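Local coordinates for protein Alp7A (Bacillus subtilis, PDB 5EC0) that binds ADP and, as a bacterial relative of actin, probably builds the cytoskeletal filaments that segregate plasmids, at residues A[36-41]-A[66-71]. Numbering follows the deposited sequence.
Sequences EAAEGK and ERYFLV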
loop_
_atom_site.group_PDB
_atom_site.type_symbol
_atom_site.label_atom_id
_atom_site.label_comp_id
_atom_site.label_asym_id
_atom_site.label_seq_id
_atom_site.Cartn_x
_atom_site.Cartn_y
_atom_site.Cartn_z
ATOM N N GLU A 36 -15.718 -3.886 28.023
ATOM C CA GLU A 36 -15.980 -5.206 28.565
ATOM C C GLU A 36 -15.752 -6.265 27.493
ATOM O O GLU A 36 -15.370 -7.380 27.812
ATOM C CB GLU A 36 -17.399 -5.313 29.139
ATOM C CG GLU A 36 -18.360 -6.093 28.265
ATOM C CD GLU A 36 -19.781 -6.057 28.763
ATOM O OE1 GLU A 36 -20.036 -5.432 29.817
ATOM O OE2 GLU A 36 -20.645 -6.654 28.088
ATOM N N ALA A 37 -15.979 -5.931 26.225
ATOM C CA ALA A 37 -15.753 -6.909 25.162
ATOM C C ALA A 37 -14.255 -7.217 25.029
ATOM O O ALA A 37 -13.874 -8.359 24.782
ATOM C CB ALA A 37 -16.322 -6.414 23.834
ATOM N N ALA A 38 -13.422 -6.196 25.223
ATOM C CA ALA A 38 -11.964 -6.328 25.146
ATOM C C ALA A 38 -11.406 -7.110 26.333
ATOM O O ALA A 38 -10.386 -7.797 26.226
ATOM C CB ALA A 38 -11.316 -4.952 25.066
ATOM N N GLU A 39 -12.078 -6.988 27.471
ATOM C CA GLU A 39 -11.787 -7.829 28.622
ATOM C C GLU A 39 -12.486 -9.167 28.408
ATOM O O GLU A 39 -13.635 -9.212 27.983
ATOM C CB GLU A 39 -12.241 -7.141 29.912
ATOM C CG GLU A 39 -11.745 -5.695 30.015
ATOM C CD GLU A 39 -12.120 -5.010 31.321
ATOM O OE1 GLU A 39 -13.238 -4.459 31.410
ATOM O OE2 GLU A 39 -11.287 -5.003 32.251
ATOM N N GLY A 40 -11.796 -10.272 28.649
ATOM C CA GLY A 40 -12.393 -11.564 28.346
ATOM C C GLY A 40 -12.524 -11.814 26.846
ATOM O O GLY A 40 -13.169 -12.770 26.414
ATOM N N LYS A 41 -11.931 -10.923 26.055
ATOM C CA LYS A 41 -11.680 -11.166 24.638
ATOM C C LYS A 41 -10.571 -12.188 24.534
ATOM O O LYS A 41 -10.752 -13.306 24.039
ATOM C CB LYS A 41 -11.257 -9.879 23.925
ATOM C CG LYS A 41 -10.614 -10.083 22.552
ATOM C CD LYS A 41 -11.691 -10.263 21.495
ATOM C CE LYS A 41 -11.113 -10.658 20.158
ATOM N NZ LYS A 41 -10.347 -11.930 20.247
ATOM N N GLU A 66 -11.392 6.921 26.096
ATOM C CA GLU A 66 -10.545 5.745 25.882
ATOM C C GLU A 66 -11.283 4.665 25.096
ATOM O O GLU A 66 -12.204 4.037 25.606
ATOM C CB GLU A 66 -10.063 5.175 27.217
ATOM C CG GLU A 66 -9.278 3.882 27.080
ATOM C CD GLU A 66 -8.672 3.416 28.391
ATOM O OE1 GLU A 66 -8.909 4.074 29.426
ATOM O OE2 GLU A 66 -7.960 2.387 28.387
ATOM N N ARG A 67 -10.868 4.435 23.857
ATOM C CA ARG A 67 -11.583 3.490 23.000
ATOM C C ARG A 67 -10.737 2.265 22.613
ATOM O O ARG A 67 -9.504 2.332 22.525
ATOM C CB ARG A 67 -12.102 4.225 21.763
ATOM C CG ARG A 67 -13.215 5.228 22.112
ATOM C CD ARG A 67 -13.423 6.270 21.020
ATOM N NE ARG A 67 -13.783 5.651 19.751
ATOM C CZ ARG A 67 -13.934 6.317 18.613
ATOM N NH1 ARG A 67 -13.742 7.630 18.584
ATOM N NH2 ARG A 67 -14.268 5.672 17.504
ATOM N N TYR A 68 -11.424 1.145 22.402
ATOM C CA TYR A 68 -10.790 -0.170 22.284
ATOM C C TYR A 68 -10.924 -0.726 20.854
ATOM O O TYR A 68 -12.023 -0.769 20.297
ATOM C CB TYR A 68 -11.404 -1.134 23.324
ATOM C CG TYR A 68 -11.251 -0.641 24.754
ATOM C CD1 TYR A 68 -12.136 0.286 25.299
ATOM C CD2 TYR A 68 -10.198 -1.079 25.552
ATOM C CE1 TYR A 68 -11.979 0.755 26.603
ATOM C CE2 TYR A 68 -10.039 -0.627 26.853
ATOM C CZ TYR A 68 -10.925 0.290 27.373
ATOM O OH TYR A 68 -10.753 0.742 28.667
ATOM N N PHE A 69 -9.809 -1.142 20.264
ATOM C CA PHE A 69 -9.797 -1.562 18.862
ATOM C C PHE A 69 -9.092 -2.885 18.628
ATOM O O PHE A 69 -8.001 -3.116 19.145
ATOM C CB PHE A 69 -9.115 -0.506 17.965
ATOM C CG PHE A 69 -9.709 0.866 18.071
ATOM C CD1 PHE A 69 -9.245 1.767 19.026
ATOM C CD2 PHE A 69 -10.729 1.260 17.221
ATOM C CE1 PHE A 69 -9.801 3.036 19.140
ATOM C CE2 PHE A 69 -11.292 2.528 17.327
ATOM C CZ PHE A 69 -10.827 3.416 18.289
ATOM N N LEU A 70 -9.720 -3.730 17.818
ATOM C CA LEU A 70 -9.058 -4.864 17.194
ATOM C C LEU A 70 -8.436 -4.381 15.894
ATOM O O LEU A 70 -9.099 -3.715 15.102
ATOM C CB LEU A 70 -10.048 -6.009 16.924
ATOM C CG LEU A 70 -10.795 -6.568 18.139
ATOM C CD1 LEU A 70 -11.964 -7.498 17.747
ATOM C CD2 LEU A 70 -9.817 -7.290 19.053
ATOM N N VAL A 71 -7.169 -4.721 15.673
ATOM C CA VAL A 71 -6.424 -4.253 14.513
ATOM C C VAL A 71 -5.804 -5.399 13.723
ATOM O O VAL A 71 -5.217 -6.313 14.299
ATOM C CB VAL A 71 -5.282 -3.308 14.921
ATOM C CG1 VAL A 71 -4.538 -2.820 13.688
ATOM C CG2 VAL A 71 -5.795 -2.159 15.808
#
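With CG of Lys-41 anti to the backbone N (chi1 164°) and the chain bent further on, at chi2 and chi4, its CE methylene reaches the branched end of Leu-70. CE lies against both methyls there, 3.8 Å from Leu-70 CD2 and 4.1 Å from Leu-70 CD1, the two side chains crossing at a slant. Leu-70 and Tyr-68, two residues apart on strand 65-71, put their side chains on one face of the sheet, toward 36-41; each holds CG anti to the carbonyl carbon (chi1 -58°). The methyl of Ala-38, at the end of helix 35-38, approaches the Tyr-68 ring obliquely, with CB 4.1 Å from Tyr-68 CD2 and 4.2 Å from Tyr-68 CB. Ile-33, on the adjacent strand 22-33, touches both Ala-38 and Leu-70, while Phe-69 turns to the other face, against Val-99 of helix 95-112. The short helix following strand 22-33 is thus laid over one face of the sheet, remote from the ADP pocket. No hydrogen bond or salt bridge joins the two segments; their small interface rests on aliphatic and aromatic carbon, and the lysine contributes through its hydrocarbon chain rather than its charge.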